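Local coordinates for genome polyprotein (Chicken sicinivirus JSY, PDB 6QWT) that provides, as its C-terminal 3Dpol piece, the RNA-dependent RNA polymerase that probably copies the viral genome within the infected cell, at residues P36-R41 and A168-R173; P72-Y77 and G250-K255; A110-C115 and F152-L157; E143-N148 and I183-M188; D159-V164 and Q406-W411. All blocks are in the same frame, centred on the assembly; numbering follows the deposited sequence.

Contact 1 of 5, residues P36-R41 and A168-R173; sequences PAVLSR and AAAKTR
Ala37 and Val38 meet Thr172 and Ala170 chiefly through methyl groups. Ala37 points its CB toward 168-173, where Ala37 CB lies 3.7 Å from Thr172 CG2. Val38 meets both Ala170 and Thr172. Its CG1, set anti to the backbone N (chi1 173°), reaches toward the methyl of Ala170, with Val38 CG1 and Ala170 CB 4.5 Å apart, while Val38 CB comes to 3.9 Å from Thr172 CG2. Helix 50-54 covers this cluster, its Val50 touching Val38, Ala170 and Thr172 alike.

Polar contact is thin: Thr172 OG1 gives a weak hydrogen bond of 3.5 Å to Val38 O.

Backbone turns shape the second segment. Ala170, just past helix 164-168, has positive phi (60°) and closes a Schellman motif, and Lys171 then centres an inverse gamma turn, which brings Thr172 round to face Ala37 and Val38. Ala37 also pairs through its backbone with Glu160, whose carboxylate makes a salt bridge to Arg173, and Arg162 donates to Lys171 O.

By comparison with other picornaviral polymerases, the chain around 158-173 probably belongs to motif F. Between these two segments methyl packing outweighs the single weak bond, while firmer bonds run to neighbours, from Ala37 to the Glu160 backbone and from Thr46 OG1 to Ala168 O.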
# COMPACT_ATOMS: atom_id res chain seq x y z
N PRO A 36 -13.71 -13.03 8.35
CA PRO A 36 -12.68 -12.26 9.06
C PRO A 36 -11.45 -13.10 9.37
O PRO A 36 -11.56 -14.28 9.72
CB PRO A 36 -13.39 -11.81 10.34
CG PRO A 36 -14.84 -11.79 9.97
CD PRO A 36 -15.02 -12.94 9.01
N ALA A 37 -10.28 -12.49 9.23
CA ALA A 37 -9.02 -13.19 9.46
C ALA A 37 -8.93 -13.71 10.89
O ALA A 37 -9.53 -13.15 11.81
CB ALA A 37 -7.83 -12.27 9.17
N VAL A 38 -8.17 -14.78 11.05
CA VAL A 38 -7.92 -15.35 12.38
C VAL A 38 -7.10 -14.35 13.19
O VAL A 38 -5.99 -13.96 12.80
CB VAL A 38 -7.21 -16.70 12.27
CG1 VAL A 38 -6.79 -17.20 13.65
CG2 VAL A 38 -8.10 -17.71 11.57
N LEU A 39 -7.64 -13.92 14.33
CA LEU A 39 -6.89 -13.06 15.23
C LEU A 39 -6.48 -13.74 16.53
O LEU A 39 -5.49 -13.33 17.13
CB LEU A 39 -7.70 -11.80 15.56
CG LEU A 39 -8.17 -10.96 14.37
CD1 LEU A 39 -8.99 -9.76 14.83
CD2 LEU A 39 -6.99 -10.50 13.51
N SER A 40 -7.19 -14.79 16.95
CA SER A 40 -6.93 -15.45 18.22
C SER A 40 -6.14 -16.73 18.02
O SER A 40 -6.35 -17.45 17.03
CB SER A 40 -8.25 -15.75 18.94
OG SER A 40 -8.07 -16.74 19.94
N ARG A 41 -5.25 -17.03 18.96
CA ARG A 41 -4.53 -18.29 18.94
C ARG A 41 -5.42 -19.48 19.27
O ARG A 41 -4.99 -20.63 19.12
CB ARG A 41 -3.35 -18.25 19.92
CG ARG A 41 -2.48 -17.00 19.80
CD ARG A 41 -0.99 -17.34 19.85
NE ARG A 41 -0.51 -17.54 21.21
CZ ARG A 41 0.41 -18.43 21.56
NH1 ARG A 41 0.79 -18.54 22.83
NH2 ARG A 41 0.95 -19.23 20.65
N ALA A 168 -8.56 -20.88 7.26
CA ALA A 168 -8.27 -22.22 7.75
C ALA A 168 -6.78 -22.43 7.99
O ALA A 168 -6.39 -23.23 8.85
CB ALA A 168 -8.80 -23.27 6.77
N ALA A 169 -5.93 -21.72 7.25
CA ALA A 169 -4.48 -21.82 7.42
C ALA A 169 -3.93 -20.77 8.39
O ALA A 169 -2.71 -20.76 8.63
CB ALA A 169 -3.78 -21.69 6.06
N ALA A 170 -4.78 -19.91 8.94
CA ALA A 170 -4.37 -18.84 9.86
C ALA A 170 -3.39 -17.86 9.21
O ALA A 170 -2.57 -17.25 9.89
CB ALA A 170 -3.78 -19.40 11.16
N LYS A 171 -3.49 -17.70 7.89
CA LYS A 171 -2.63 -16.78 7.15
C LYS A 171 -3.25 -15.38 7.19
O LYS A 171 -3.93 -14.94 6.27
CB LYS A 171 -2.44 -17.24 5.71
CG LYS A 171 -1.61 -18.49 5.53
CD LYS A 171 -1.58 -18.88 4.06
CE LYS A 171 -0.84 -20.18 3.83
NZ LYS A 171 -0.89 -20.57 2.39
N THR A 172 -2.99 -14.68 8.29
CA THR A 172 -3.46 -13.31 8.45
C THR A 172 -2.27 -12.36 8.41
O THR A 172 -1.20 -12.66 8.94
CB THR A 172 -4.24 -13.16 9.76
OG1 THR A 172 -3.34 -12.87 10.83
CG2 THR A 172 -4.97 -14.46 10.06
N ARG A 173 -2.48 -11.21 7.77
CA ARG A 173 -1.39 -10.27 7.54
C ARG A 173 -1.13 -9.42 8.78
O ARG A 173 -1.91 -9.41 9.74
CB ARG A 173 -1.71 -9.38 6.33
CG ARG A 173 -2.04 -10.15 5.06
CD ARG A 173 -2.02 -9.24 3.85
NE ARG A 173 -3.22 -8.41 3.77
CZ ARG A 173 -3.28 -7.24 3.15
NH1 ARG A 173 -2.21 -6.76 2.54
NH2 ARG A 173 -4.42 -6.55 3.13

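Contact 2 of 5, residues P72-Y77 and G250-K255; sequences PAVKLY and GEELAK
A small salt-bridge network of Lys75, Glu252 and Lys255 bridges two helices, 70-81 from the N-terminal part of the chain and 243-256, which follows the polymerase motif A strand in the palm. The two helix segments run in roughly the same direction, inclined at -36°, with axes 11.5 Å apart at their closest, a wide gap spanned between these segments by Lys75, Glu252 and Val74.

Lys75 NZ donates to Glu252 OE1 at 2.9 Å, meeting the syn lone pair of that oxygen, on the side facing OE2. The lysine chain bends at chi2 (-61°) and then runs extended to its ammonium group, crossing the glutamate at about a right angle. Glu252 is likewise bent at chi2, which turns its carboxylate toward Lys75. Lys255 approaches from within the second helix, its NZ 3.8 Å from Glu252 OE2 in a long salt bridge.

Alongside the salt bridge, Val74 CG1 packs on the aliphatic stem of the glutamate, 3.6 Å from Glu252 CG. Val74 also rests on Ile310 of the motif B helix 298-316, and Phe78 of helix 70-81 touches Glu252.

Two lysines therefore share one carboxylate near the surface. This should hold Glu252 ionised and offset the closeness of the two ammonium groups, while Val74 shields one side of the glutamate chain.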
# COMPACT_ATOMS: atom_id res chain seq x y z
N PRO A 72 23.27 -0.77 -11.45
CA PRO A 72 22.77 -0.25 -12.74
C PRO A 72 21.28 0.03 -12.74
O PRO A 72 20.84 1.02 -13.34
CB PRO A 72 23.15 -1.36 -13.73
CG PRO A 72 24.34 -1.99 -13.13
CD PRO A 72 24.09 -1.98 -11.65
N ALA A 73 20.48 -0.81 -12.07
CA ALA A 73 19.04 -0.57 -12.02
C ALA A 73 18.72 0.71 -11.25
O ALA A 73 17.82 1.46 -11.63
CB ALA A 73 18.33 -1.76 -11.39
N VAL A 74 19.46 0.96 -10.16
CA VAL A 74 19.27 2.20 -9.41
C VAL A 74 19.52 3.41 -10.31
O VAL A 74 18.70 4.33 -10.37
CB VAL A 74 20.20 2.22 -8.17
CG1 VAL A 74 20.16 3.59 -7.51
CG2 VAL A 74 19.80 1.13 -7.19
N LYS A 75 20.64 3.40 -11.03
CA LYS A 75 20.96 4.51 -11.92
C LYS A 75 19.92 4.65 -13.02
O LYS A 75 19.52 5.77 -13.37
CB LYS A 75 22.35 4.32 -12.52
CG LYS A 75 23.46 4.20 -11.49
CD LYS A 75 23.55 5.46 -10.64
CE LYS A 75 24.61 5.33 -9.56
NZ LYS A 75 24.76 6.60 -8.79
N LEU A 76 19.46 3.53 -13.58
CA LEU A 76 18.48 3.58 -14.66
C LEU A 76 17.17 4.20 -14.18
O LEU A 76 16.61 5.07 -14.85
CB LEU A 76 18.23 2.17 -15.20
CG LEU A 76 17.24 2.08 -16.36
CD1 LEU A 76 17.69 2.96 -17.52
CD2 LEU A 76 17.07 0.64 -16.81
N TYR A 77 16.68 3.77 -13.01
CA TYR A 77 15.41 4.30 -12.51
C TYR A 77 15.50 5.80 -12.24
O TYR A 77 14.66 6.57 -12.71
CB TYR A 77 15.00 3.54 -11.25
CG TYR A 77 13.80 4.13 -10.56
CD1 TYR A 77 12.54 4.03 -11.12
CD2 TYR A 77 13.93 4.80 -9.34
CE1 TYR A 77 11.43 4.58 -10.50
CE2 TYR A 77 12.83 5.36 -8.71
CZ TYR A 77 11.58 5.24 -9.30
OH TYR A 77 10.47 5.78 -8.69
N GLY A 250 18.46 5.45 -0.44
CA GLY A 250 18.74 6.53 0.49
C GLY A 250 19.91 7.39 0.05
O GLY A 250 19.90 8.61 0.23
N GLU A 251 20.94 6.77 -0.53
CA GLU A 251 22.10 7.52 -0.99
C GLU A 251 21.77 8.39 -2.20
O GLU A 251 22.32 9.49 -2.33
CB GLU A 251 23.25 6.57 -1.30
CG GLU A 251 23.94 6.03 -0.04
CD GLU A 251 24.67 4.72 -0.28
OE1 GLU A 251 24.90 4.38 -1.46
OE2 GLU A 251 25.00 4.04 0.72
N GLU A 252 20.88 7.93 -3.08
CA GLU A 252 20.44 8.76 -4.19
C GLU A 252 19.59 9.93 -3.69
O GLU A 252 19.81 11.08 -4.09
CB GLU A 252 19.64 7.93 -5.20
CG GLU A 252 20.42 6.80 -5.85
CD GLU A 252 21.53 7.29 -6.77
OE1 GLU A 252 22.54 6.57 -6.91
OE2 GLU A 252 21.40 8.39 -7.34
N LEU A 253 18.62 9.65 -2.82
CA LEU A 253 17.76 10.70 -2.30
C LEU A 253 18.55 11.70 -1.45
O LEU A 253 18.17 12.87 -1.36
CB LEU A 253 16.63 10.09 -1.48
CG LEU A 253 15.63 9.24 -2.26
CD1 LEU A 253 14.59 8.65 -1.32
CD2 LEU A 253 14.96 10.06 -3.35
N ALA A 254 19.64 11.25 -0.83
CA ALA A 254 20.49 12.16 -0.06
C ALA A 254 21.04 13.27 -0.94
O ALA A 254 21.18 14.42 -0.49
CB ALA A 254 21.63 11.39 0.61
N LYS A 255 21.37 12.95 -2.19
CA LYS A 255 21.90 13.95 -3.11
C LYS A 255 20.82 14.84 -3.70
O LYS A 255 21.12 15.96 -4.13
CB LYS A 255 22.68 13.26 -4.23
CG LYS A 255 23.92 12.51 -3.74
CD LYS A 255 24.71 11.89 -4.87
CE LYS A 255 24.08 10.58 -5.32
NZ LYS A 255 24.73 10.02 -6.54

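Contact 3 of 5, residues A110-C115 and F152-L157; sequences AGYPWC and FYTTFL
Water 1 is gripped by three backbone groups and joins Tyr112 to strand 152-157: it donates to Phe152 O at 2.7 Å, accepts from Tyr112 N at 3.0 Å, and takes a weak third bond from Thr154 N. Water 2 bridges the same pair through their other backbone groups, donating to Tyr112 O at 2.7 Å and accepting from Phe152 N at 2.9 Å. The two waters thus stand between a loop and the start of a strand that make no direct hydrogen bond to each other.

Side chains pack beside the waters. Thr154 CG2 presses on Tyr112 CB at 3.6 Å and lies more loosely by Cys115 SG. With CG anti to its backbone N (chi1 -163°), the Tyr112 ring swings toward Phe152, and the two rings meet obliquely, planes at 79°. The cis peptide before Pro113 folds the proline CB over one face of the tyrosine ring, whose OH bonds to Pro11 O. Thr154 OG1 turns instead to Ala177 O in the neighbouring strand.

By comparison with other picornaviral polymerases, Ala110-Gly111-Tyr112-Pro113 probably corresponds to motif G, here water-bridged to the fingers strand that leads into the probable motif F.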
# COMPACT_ATOMS: atom_id res chain seq x y z
N ALA A 110 -1.95 7.35 17.27
CA ALA A 110 -0.78 8.18 17.54
C ALA A 110 0.50 7.37 17.63
O ALA A 110 1.59 7.96 17.64
CB ALA A 110 -0.98 8.98 18.82
N GLY A 111 0.41 6.04 17.71
CA GLY A 111 1.58 5.20 17.76
C GLY A 111 2.24 5.19 19.12
O GLY A 111 1.85 5.90 20.05
N TYR A 112 3.27 4.36 19.24
CA TYR A 112 3.98 4.15 20.49
C TYR A 112 4.98 5.28 20.74
O TYR A 112 5.71 5.68 19.83
CB TYR A 112 4.71 2.81 20.48
CG TYR A 112 5.11 2.34 21.85
CD1 TYR A 112 4.20 1.67 22.66
CD2 TYR A 112 6.38 2.58 22.35
CE1 TYR A 112 4.55 1.25 23.93
CE2 TYR A 112 6.74 2.16 23.61
CZ TYR A 112 5.82 1.50 24.40
OH TYR A 112 6.18 1.08 25.65
N PRO A 113 5.05 5.82 21.98
CA PRO A 113 4.27 5.39 23.14
C PRO A 113 2.98 6.18 23.37
O PRO A 113 2.30 5.93 24.36
CB PRO A 113 5.24 5.63 24.30
CG PRO A 113 5.99 6.86 23.87
CD PRO A 113 6.08 6.80 22.35
N TRP A 114 2.66 7.12 22.47
CA TRP A 114 1.49 7.96 22.66
C TRP A 114 0.21 7.14 22.74
O TRP A 114 -0.65 7.39 23.60
CB TRP A 114 1.37 8.98 21.53
CG TRP A 114 2.67 9.62 21.13
CD1 TRP A 114 3.50 9.23 20.12
CD2 TRP A 114 3.28 10.78 21.72
NE1 TRP A 114 4.59 10.06 20.05
CE2 TRP A 114 4.48 11.02 21.02
CE3 TRP A 114 2.93 11.63 22.77
CZ2 TRP A 114 5.32 12.08 21.33
CZ3 TRP A 114 3.77 12.68 23.08
CH2 TRP A 114 4.96 12.90 22.37
N CYS A 115 0.07 6.13 21.88
CA CYS A 115 -1.15 5.34 21.76
C CYS A 115 -1.47 4.55 23.02
O CYS A 115 -2.41 3.76 23.05
CB CYS A 115 -1.04 4.39 20.57
SG CYS A 115 0.17 3.09 20.85
N PHE A 152 9.58 3.13 17.57
CA PHE A 152 9.00 1.80 17.50
C PHE A 152 7.80 1.79 16.56
O PHE A 152 6.94 2.68 16.64
CB PHE A 152 8.55 1.32 18.88
CG PHE A 152 9.68 0.87 19.77
CD1 PHE A 152 10.17 -0.42 19.70
CD2 PHE A 152 10.22 1.74 20.71
CE1 PHE A 152 11.20 -0.83 20.52
CE2 PHE A 152 11.25 1.33 21.54
CZ PHE A 152 11.74 0.04 21.45
N TYR A 153 7.73 0.79 15.69
CA TYR A 153 6.48 0.46 15.01
C TYR A 153 5.64 -0.43 15.92
O TYR A 153 6.16 -1.38 16.52
CB TYR A 153 6.76 -0.27 13.69
CG TYR A 153 7.31 0.60 12.58
CD1 TYR A 153 6.47 1.19 11.64
CD2 TYR A 153 8.68 0.82 12.47
CE1 TYR A 153 6.98 1.98 10.62
CE2 TYR A 153 9.20 1.61 11.46
CZ TYR A 153 8.35 2.19 10.54
OH TYR A 153 8.88 2.97 9.54
N THR A 154 4.35 -0.13 16.04
CA THR A 154 3.41 -1.02 16.71
C THR A 154 2.89 -2.04 15.70
O THR A 154 2.39 -1.66 14.64
CB THR A 154 2.24 -0.25 17.32
OG1 THR A 154 1.59 0.52 16.30
CG2 THR A 154 2.73 0.68 18.41
N THR A 155 3.01 -3.32 16.04
CA THR A 155 2.64 -4.41 15.14
C THR A 155 1.37 -5.09 15.64
O THR A 155 1.27 -5.44 16.82
CB THR A 155 3.77 -5.44 15.04
OG1 THR A 155 4.97 -4.80 14.60
CG2 THR A 155 3.40 -6.55 14.06
N PHE A 156 0.41 -5.28 14.74
CA PHE A 156 -0.84 -5.95 15.05
C PHE A 156 -1.17 -6.95 13.95
O PHE A 156 -0.62 -6.90 12.84
CB PHE A 156 -2.00 -4.96 15.20
CG PHE A 156 -1.81 -3.96 16.31
CD1 PHE A 156 -1.82 -4.36 17.63
CD2 PHE A 156 -1.63 -2.61 16.02
CE1 PHE A 156 -1.64 -3.44 18.65
CE2 PHE A 156 -1.45 -1.69 17.03
CZ PHE A 156 -1.46 -2.10 18.35
N LEU A 157 -2.08 -7.87 14.26
CA LEU A 157 -2.69 -8.71 13.25
C LEU A 157 -3.79 -7.91 12.55
O LEU A 157 -4.63 -7.28 13.20
CB LEU A 157 -3.26 -9.97 13.89
CG LEU A 157 -2.26 -10.81 14.67
CD1 LEU A 157 -2.95 -11.96 15.40
CD2 LEU A 157 -1.17 -11.33 13.75
O HOH W 1 4.31 3.14 16.70
O HOH W 2 8.32 5.00 19.41

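Contact 4 of 5, residues E143-N148 and I183-M188; sequences EACLHN and IIAGRM
Leu146 and Ala185 meet where two fingers helices pack in the buried interior, 136-147 against 180-189. The segment axes approach to 9.0 Å and cross at -59°, and a small residue, Ala185, stands at the crossing, its CA 6.0 Å from that of Leu146.

The first shell is wholly apolar. Ala185 CB touches two neighbouring side chains of the other helix: Leu146 CD2 reaches it at 3.7 Å on one branch, and Cys145 SG lies 4.0 Å from the same methyl. The sulfur gets there because it stands anti to the Cys145 backbone N (chi1 -170°). The other leucine branch reaches past the alanine along the second helix, so that Leu146 CD1 meets Met188 CE at 3.7 Å. The two side chains cross at about a right angle, and a bend at chi3 (70°) turns the methionine methyl toward the leucine. One leucine thus forks over two residues about a helical turn apart.

Farther out, helix 91-96 closes the group from another side, Met91 and Ala94 packing on Met188, while Ile142 of the first helix lies against both Ile184 and Met188. Arg187 bonds through NH2 to Asp102 O, tying helix 180-189 to it.

Asn148 is the first residue past the first helix, and in the last turn before it, which carries Leu146, His147 ND1 donates to Glu143 O at 3.1 Å from above the carbonyl plane.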
# COMPACT_ATOMS: atom_id res chain seq x y z
N GLU A 143 11.54 16.93 16.84
CA GLU A 143 12.90 17.46 16.73
C GLU A 143 13.94 16.39 17.05
O GLU A 143 14.92 16.22 16.32
CB GLU A 143 13.06 18.66 17.67
CG GLU A 143 14.15 19.64 17.25
CD GLU A 143 13.80 20.40 16.00
OE1 GLU A 143 14.68 20.55 15.12
OE2 GLU A 143 12.64 20.86 15.89
N ALA A 144 13.73 15.65 18.14
CA ALA A 144 14.66 14.58 18.51
C ALA A 144 14.71 13.49 17.45
O ALA A 144 15.75 12.87 17.24
CB ALA A 144 14.28 13.99 19.86
N CYS A 145 13.58 13.24 16.78
CA CYS A 145 13.56 12.23 15.72
C CYS A 145 14.37 12.68 14.51
O CYS A 145 14.99 11.85 13.85
CB CYS A 145 12.12 11.93 15.32
SG CYS A 145 11.96 10.51 14.22
N LEU A 146 14.37 13.98 14.22
CA LEU A 146 15.14 14.48 13.09
C LEU A 146 16.64 14.33 13.31
O LEU A 146 17.40 14.20 12.34
CB LEU A 146 14.78 15.94 12.82
CG LEU A 146 13.39 16.18 12.23
CD1 LEU A 146 13.05 17.66 12.27
CD2 LEU A 146 13.32 15.64 10.81
N HIS A 147 17.09 14.34 14.57
CA HIS A 147 18.50 14.16 14.88
C HIS A 147 18.87 12.72 15.17
O HIS A 147 20.05 12.36 15.05
CB HIS A 147 18.88 15.04 16.07
CG HIS A 147 18.88 16.51 15.76
ND1 HIS A 147 17.78 17.31 15.96
CD2 HIS A 147 19.85 17.31 15.24
CE1 HIS A 147 18.07 18.55 15.59
NE2 HIS A 147 19.32 18.57 15.15
N ASN A 148 17.90 11.89 15.54
CA ASN A 148 18.14 10.49 15.86
C ASN A 148 16.84 9.72 15.70
O ASN A 148 16.06 9.61 16.65
CB ASN A 148 18.68 10.35 17.29
CG ASN A 148 18.81 8.90 17.73
OD1 ASN A 148 19.18 8.03 16.94
ND2 ASN A 148 18.50 8.64 19.00
N ILE A 183 6.28 10.08 11.97
CA ILE A 183 5.57 10.35 10.73
C ILE A 183 5.76 11.80 10.30
O ILE A 183 6.02 12.09 9.13
CB ILE A 183 4.09 9.98 10.87
CG1 ILE A 183 3.89 8.48 10.64
CG2 ILE A 183 3.23 10.79 9.91
CD1 ILE A 183 2.74 7.89 11.40
N ILE A 184 5.67 12.73 11.25
CA ILE A 184 5.83 14.14 10.93
C ILE A 184 7.26 14.44 10.51
O ILE A 184 7.50 15.20 9.56
CB ILE A 184 5.38 15.01 12.11
CG1 ILE A 184 3.88 14.85 12.35
CG2 ILE A 184 5.70 16.47 11.86
CD1 ILE A 184 3.38 15.52 13.61
N ALA A 185 8.24 13.84 11.19
CA ALA A 185 9.63 14.00 10.77
C ALA A 185 9.85 13.43 9.37
O ALA A 185 10.57 14.02 8.56
CB ALA A 185 10.57 13.32 11.77
N GLY A 186 9.21 12.30 9.06
CA GLY A 186 9.35 11.72 7.74
C GLY A 186 8.68 12.56 6.67
O GLY A 186 9.21 12.71 5.56
N ARG A 187 7.51 13.13 6.97
CA ARG A 187 6.87 14.04 6.04
C ARG A 187 7.64 15.34 5.88
O ARG A 187 7.47 16.04 4.88
CB ARG A 187 5.43 14.34 6.49
CG ARG A 187 4.53 13.12 6.52
CD ARG A 187 3.15 13.46 7.06
NE ARG A 187 2.13 13.31 6.03
CZ ARG A 187 1.40 14.31 5.54
NH1 ARG A 187 1.57 15.55 6.00
NH2 ARG A 187 0.50 14.08 4.60
N MET A 188 8.48 15.69 6.85
CA MET A 188 9.34 16.85 6.67
C MET A 188 10.48 16.54 5.71
O MET A 188 10.69 17.24 4.72
CB MET A 188 9.88 17.33 8.02
CG MET A 188 8.83 18.01 8.89
SD MET A 188 9.42 18.35 10.56
CE MET A 188 10.62 19.64 10.25

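Contact 5 of 5, residues D159-V164 and Q406-W411; sequences DELRGV and QQSVMW
Leu161 is the one residue of 159-164 that fills this contact, and both its methyls touch Trp411. The tight part is a CH-pi contact: Leu161 CD2 sits over one face of the indole, 3.7 Å from the centroid of the Trp411 five-membered ring and only 11° from the ring normal. Its nearest ring atom is Trp411 CD1, 3.6 Å from Leu161 CD2. The second methyl joins in, Leu161 CD1 lying 3.7 Å from Trp411 CD1. The tryptophan is buried, and Pro36 of the adjoining strand 34-36 packs on both it and the leucine.

Leu161 CD1 also reaches the backbone of helix 402-408, 3.8 Å from Ser408 CA and 3.9 Å from Gln407 O. The loose side is at the partly exposed serine, Ser408 OG being 4.2 Å from Leu161 CD1. That hydroxyl is occupied by Thr404 O within its own helix. Gln407 likewise spends its amide on the N-terminal chain, NE2 bonding to Pro31 O and OE1 to Thr33 N.

A type I turn from Ser408 to Trp411 brings the indole to Leu161, with Gln407 O in the ring plane at its edge. Gln407 O also accepts from Met410 N.

By comparison with other picornaviral polymerases, Leu161 probably belongs to motif F of the fingers, and 406-411 leads toward the thumb. No hydrogen bond crosses between the two segments, so the joint rests on methyls seated against an aromatic ring, with the Ser408 hydroxyl and the Gln407 amide bonded to other partners.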
# COMPACT_ATOMS: atom_id res chain seq x y z
N ASP A 159 -7.01 -6.97 11.04
CA ASP A 159 -8.41 -7.38 11.11
C ASP A 159 -9.07 -7.05 9.77
O ASP A 159 -9.34 -5.88 9.48
CB ASP A 159 -9.08 -6.66 12.27
CG ASP A 159 -10.50 -7.15 12.54
OD1 ASP A 159 -11.15 -6.54 13.41
OD2 ASP A 159 -10.97 -8.11 11.89
N GLU A 160 -9.33 -8.08 8.96
CA GLU A 160 -9.83 -7.87 7.61
C GLU A 160 -10.45 -9.17 7.10
O GLU A 160 -10.17 -10.25 7.62
CB GLU A 160 -8.73 -7.40 6.66
CG GLU A 160 -7.85 -8.55 6.14
CD GLU A 160 -6.58 -8.07 5.47
OE1 GLU A 160 -5.53 -8.73 5.66
OE2 GLU A 160 -6.63 -7.05 4.76
N LEU A 161 -11.27 -9.04 6.06
CA LEU A 161 -11.83 -10.22 5.39
C LEU A 161 -10.73 -10.95 4.63
O LEU A 161 -9.88 -10.34 3.98
CB LEU A 161 -12.95 -9.82 4.43
CG LEU A 161 -14.29 -9.38 5.02
CD1 LEU A 161 -15.29 -9.12 3.90
CD2 LEU A 161 -14.84 -10.40 6.00
N ARG A 162 -10.75 -12.28 4.71
CA ARG A 162 -9.80 -13.12 4.01
C ARG A 162 -10.53 -14.30 3.39
O ARG A 162 -11.59 -14.71 3.87
CB ARG A 162 -8.69 -13.63 4.95
CG ARG A 162 -7.91 -12.52 5.64
CD ARG A 162 -6.88 -11.92 4.71
NE ARG A 162 -5.62 -12.67 4.76
CZ ARG A 162 -4.68 -12.61 3.83
NH1 ARG A 162 -4.83 -11.83 2.77
NH2 ARG A 162 -3.57 -13.33 3.97
N GLY A 163 -9.94 -14.85 2.33
CA GLY A 163 -10.47 -16.08 1.76
C GLY A 163 -10.55 -17.19 2.79
O GLY A 163 -9.73 -17.27 3.70
N VAL A 164 -11.56 -18.05 2.63
CA VAL A 164 -11.80 -19.10 3.62
C VAL A 164 -10.61 -20.05 3.71
O VAL A 164 -10.39 -20.68 4.75
CB VAL A 164 -13.10 -19.86 3.30
CG1 VAL A 164 -14.30 -19.05 3.75
CG2 VAL A 164 -13.17 -20.18 1.81
N GLN A 406 -19.31 -8.07 -3.39
CA GLN A 406 -20.26 -9.11 -3.00
C GLN A 406 -19.97 -9.64 -1.61
O GLN A 406 -20.89 -9.91 -0.83
CB GLN A 406 -20.25 -10.25 -4.03
CG GLN A 406 -20.94 -9.90 -5.34
CD GLN A 406 -20.70 -10.94 -6.42
OE1 GLN A 406 -19.83 -11.80 -6.29
NE2 GLN A 406 -21.48 -10.87 -7.49
N GLN A 407 -18.69 -9.79 -1.26
CA GLN A 407 -18.33 -10.32 0.05
C GLN A 407 -18.33 -9.22 1.12
O GLN A 407 -18.79 -9.46 2.24
CB GLN A 407 -16.97 -11.00 -0.01
CG GLN A 407 -16.91 -12.22 -0.92
CD GLN A 407 -17.86 -13.32 -0.49
OE1 GLN A 407 -17.84 -13.78 0.65
NE2 GLN A 407 -18.71 -13.76 -1.42
N SER A 408 -17.82 -8.03 0.79
CA SER A 408 -17.69 -6.98 1.80
C SER A 408 -19.05 -6.54 2.32
O SER A 408 -19.17 -6.16 3.49
CB SER A 408 -16.94 -5.78 1.23
OG SER A 408 -15.58 -6.10 0.97
N VAL A 409 -20.08 -6.56 1.47
CA VAL A 409 -21.39 -6.07 1.88
C VAL A 409 -22.01 -6.94 2.96
O VAL A 409 -22.92 -6.49 3.67
CB VAL A 409 -22.33 -5.95 0.66
CG1 VAL A 409 -22.84 -7.33 0.25
CG2 VAL A 409 -23.48 -5.01 0.97
N MET A 410 -21.53 -8.17 3.12
CA MET A 410 -22.08 -9.10 4.09
C MET A 410 -21.48 -8.92 5.48
O MET A 410 -21.79 -9.71 6.38
CB MET A 410 -21.89 -10.54 3.60
CG MET A 410 -22.38 -10.75 2.16
SD MET A 410 -22.75 -12.47 1.74
CE MET A 410 -21.10 -13.09 1.38
N TRP A 411 -20.64 -7.91 5.68
CA TRP A 411 -20.00 -7.67 6.96
C TRP A 411 -19.97 -6.18 7.24
O TRP A 411 -20.02 -5.35 6.33
CB TRP A 411 -18.57 -8.24 7.00
CG TRP A 411 -18.51 -9.70 6.68
CD1 TRP A 411 -18.43 -10.27 5.45
CD2 TRP A 411 -18.52 -10.78 7.63
NE1 TRP A 411 -18.39 -11.64 5.56
CE2 TRP A 411 -18.44 -11.98 6.89
CE3 TRP A 411 -18.58 -10.85 9.02
CZ2 TRP A 411 -18.43 -13.23 7.50
CZ3 TRP A 411 -18.57 -12.10 9.63
CH2 TRP A 411 -18.49 -13.27 8.86

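From the N terminus, 36-41, 72-77, 110-115 and 143-148 open contacts 1 to 4 in turn. Strand 152-157 closes contact 3, loop to strand, inside the spans of contacts 1 and 2. Next 159-164 opens contact 5, before 168-173 closes contact 1 and 183-188 closes contact 4, helix 136-147 to 180-189, within contact 2. Contact 2 ties helix 70-81 to 243-256; 406-411 finally closes contact 5. Contact 1 crosses 2, 4 and 5; contact 4 crosses 3 and 5; 2 crosses 5. Contacts 1 and 5 touch, joining the probable motif F region, the N-terminal chain and the turn after helix 402-408; contacts 1 and 3 touch through Leu157. Contact 2 lies across the molecule.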